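Local coordinates for uncharacterized protein TCIL3000_10_9440 (Trypanosoma congolense, PDB 5KMX) that is of unknown function but is an insect-stage trypanosome surface antigen with a bilobed ectodomain, possibly a sensor, at residues P25-T30 / P54-E59. Numbering follows the deposited sequence.
Sequences PIEKWT and PTVYTE
A short turn of the loop that links helix 11-20 to strand 31-33 packs Ile26 and Trp29 onto Val56 and Thr58 of strand 53-63. Val56 and Thr58, two residues apart, lie on the strand face that looks at the loop, while Tyr57 between them points away, its ring in a cation-pi contact with Arg201. With chi1 -56°, Ile26 sets CG2 anti to the backbone N, and this methyl presses on Val56 CG1 at 3.6 Å, the two branched side chains running side by side and pointing opposite ways. The same methyl also sits over the rim of one face of the Trp29 indole, 3.6 Å above its plane; a branched residue suits this buried spot. The Trp29 and Thr58 side chains meet nearly perpendicular: their CB atoms come within 3.9 Å, and Thr58 CG2 reaches the indole edge at CE3, 4.0 Å away. Threonine serves here twice, its methyl packing on tryptophan while its hydroxyl, anti to the backbone N (chi1 -172°), donates to Trp29 O at 2.7 Å. The angle at that oxygen is 168°, nearly in line with the carbonyl. Trp29 centres an inverse gamma turn closed by a weak Thr30 N to Lys28 O bond, which leaves the Trp29 carbonyl to Thr58. Leu202 of strand 197-204, the antiparallel neighbour of strand 53-63, touches both Trp29 and Thr58, and the loop covers one face of the mixed beta-sheet of this bilobed ectodomain.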
loop_
_atom_site.group_PDB
_atom_site.type_symbol
_atom_site.label_atom_id
_atom_site.label_comp_id
_atom_site.label_asym_id
_atom_site.label_seq_id
_atom_site.Cartn_x
_atom_site.Cartn_y
_atom_site.Cartn_z
ATOM N N PRO A 25 -1.768 18.401 -13.770
ATOM C CA PRO A 25 -1.947 17.385 -14.816
ATOM C C PRO A 25 -2.743 16.162 -14.361
ATOM O O PRO A 25 -3.431 15.545 -15.174
ATOM C CB PRO A 25 -0.509 16.986 -15.176
ATOM C CG PRO A 25 0.336 17.480 -14.048
ATOM C CD PRO A 25 -0.345 18.702 -13.543
ATOM N N ILE A 26 -2.654 15.824 -13.078
ATOM C CA ILE A 26 -3.338 14.651 -12.545
ATOM C C ILE A 26 -4.851 14.866 -12.513
ATOM O O ILE A 26 -5.625 13.909 -12.489
ATOM C CB ILE A 26 -2.832 14.309 -11.129
ATOM C CG1 ILE A 26 -1.314 14.107 -11.145
ATOM C CG2 ILE A 26 -3.518 13.052 -10.602
ATOM C CD1 ILE A 26 -0.685 14.032 -9.771
ATOM N N GLU A 27 -5.269 16.128 -12.528
ATOM C CA GLU A 27 -6.688 16.469 -12.578
ATOM C C GLU A 27 -7.349 15.943 -13.852
ATOM O O GLU A 27 -8.576 15.883 -13.946
ATOM C CB GLU A 27 -6.876 17.984 -12.489
ATOM C CG GLU A 27 -6.263 18.627 -11.249
ATOM C CD GLU A 27 -7.001 18.272 -9.968
ATOM O OE1 GLU A 27 -8.097 17.679 -10.052
ATOM O OE2 GLU A 27 -6.482 18.589 -8.876
ATOM N N LYS A 28 -6.527 15.570 -14.830
ATOM C CA LYS A 28 -7.014 15.063 -16.108
ATOM C C LYS A 28 -7.090 13.539 -16.144
ATOM O O LYS A 28 -7.478 12.958 -17.157
ATOM C CB LYS A 28 -6.114 15.551 -17.244
ATOM C CG LYS A 28 -6.018 17.062 -17.361
ATOM C CD LYS A 28 -4.996 17.470 -18.409
ATOM C CE LYS A 28 -5.133 18.937 -18.775
ATOM N NZ LYS A 28 -4.157 19.336 -19.825
ATOM N N TRP A 29 -6.717 12.891 -15.043
ATOM C CA TRP A 29 -6.651 11.433 -15.007
ATOM C C TRP A 29 -8.020 10.785 -14.812
ATOM O O TRP A 29 -8.220 9.997 -13.887
ATOM C CB TRP A 29 -5.698 10.972 -13.899
ATOM C CG TRP A 29 -4.251 11.137 -14.243
ATOM C CD1 TRP A 29 -3.730 11.816 -15.306
ATOM C CD2 TRP A 29 -3.134 10.601 -13.523
ATOM N NE1 TRP A 29 -2.359 11.739 -15.291
ATOM C CE2 TRP A 29 -1.969 10.999 -14.208
ATOM C CE3 TRP A 29 -3.008 9.825 -12.368
ATOM C CZ2 TRP A 29 -0.693 10.648 -13.771
ATOM C CZ3 TRP A 29 -1.741 9.479 -11.938
ATOM C CH2 TRP A 29 -0.601 9.889 -12.638
ATOM N N THR A 30 -8.960 11.118 -15.689
ATOM C CA THR A 30 -10.222 10.396 -15.758
ATOM C C THR A 30 -10.023 9.174 -16.642
ATOM O O THR A 30 -8.991 9.040 -17.299
ATOM C CB THR A 30 -11.363 11.259 -16.321
ATOM O OG1 THR A 30 -10.977 11.798 -17.591
ATOM C CG2 THR A 30 -11.695 12.389 -15.364
ATOM N N PRO A 54 -0.816 18.844 -0.462
ATOM C CA PRO A 54 -1.738 18.289 -1.458
ATOM C C PRO A 54 -1.298 16.933 -2.008
ATOM O O PRO A 54 -0.195 16.821 -2.538
ATOM C CB PRO A 54 -1.720 19.343 -2.563
ATOM C CG PRO A 54 -0.345 19.911 -2.497
ATOM C CD PRO A 54 0.045 19.894 -1.041
ATOM N N THR A 55 -2.159 15.926 -1.884
ATOM C CA THR A 55 -1.934 14.624 -2.503
ATOM C C THR A 55 -3.096 14.319 -3.440
ATOM O O THR A 55 -4.258 14.411 -3.044
ATOM C CB THR A 55 -1.786 13.496 -1.455
ATOM O OG1 THR A 55 -1.838 12.221 -2.109
ATOM C CG2 THR A 55 -2.889 13.568 -0.404
ATOM N N VAL A 56 -2.779 13.967 -4.683
ATOM C CA VAL A 56 -3.802 13.773 -5.708
ATOM C C VAL A 56 -3.637 12.442 -6.436
ATOM O O VAL A 56 -2.536 12.068 -6.842
ATOM C CB VAL A 56 -3.777 14.918 -6.739
ATOM C CG1 VAL A 56 -4.914 14.762 -7.742
ATOM C CG2 VAL A 56 -3.879 16.262 -6.033
ATOM N N TYR A 57 -4.756 11.745 -6.604
ATOM C CA TYR A 57 -4.783 10.465 -7.296
ATOM C C TYR A 57 -6.157 10.242 -7.917
ATOM O O TYR A 57 -7.133 10.878 -7.517
ATOM C CB TYR A 57 -4.448 9.328 -6.330
ATOM C CG TYR A 57 -5.417 9.207 -5.174
ATOM C CD1 TYR A 57 -6.598 8.488 -5.304
ATOM C CD2 TYR A 57 -5.151 9.812 -3.951
ATOM C CE1 TYR A 57 -7.487 8.377 -4.252
ATOM C CE2 TYR A 57 -6.034 9.704 -2.892
ATOM C CZ TYR A 57 -7.199 8.985 -3.049
ATOM O OH TYR A 57 -8.082 8.874 -2.001
ATOM N N THR A 58 -6.225 9.346 -8.895
ATOM C CA THR A 58 -7.496 8.939 -9.483
ATOM C C THR A 58 -7.820 7.534 -8.981
ATOM O O THR A 58 -6.916 6.719 -8.786
ATOM C CB THR A 58 -7.451 8.973 -11.026
ATOM O OG1 THR A 58 -8.762 8.739 -11.555
ATOM C CG2 THR A 58 -6.488 7.929 -11.566
ATOM N N GLU A 59 -9.102 7.252 -8.764
ATOM C CA GLU A 59 -9.493 6.004 -8.115
ATOM C C GLU A 59 -10.844 5.464 -8.568
ATOM O O GLU A 59 -11.617 6.149 -9.240
ATOM C CB GLU A 59 -9.513 6.194 -6.591
ATOM C CG GLU A 59 -10.523 7.227 -6.086
ATOM C CD GLU A 59 -11.953 6.704 -6.035
ATOM O OE1 GLU A 59 -12.882 7.490 -6.317
ATOM O OE2 GLU A 59 -12.151 5.514 -5.709
#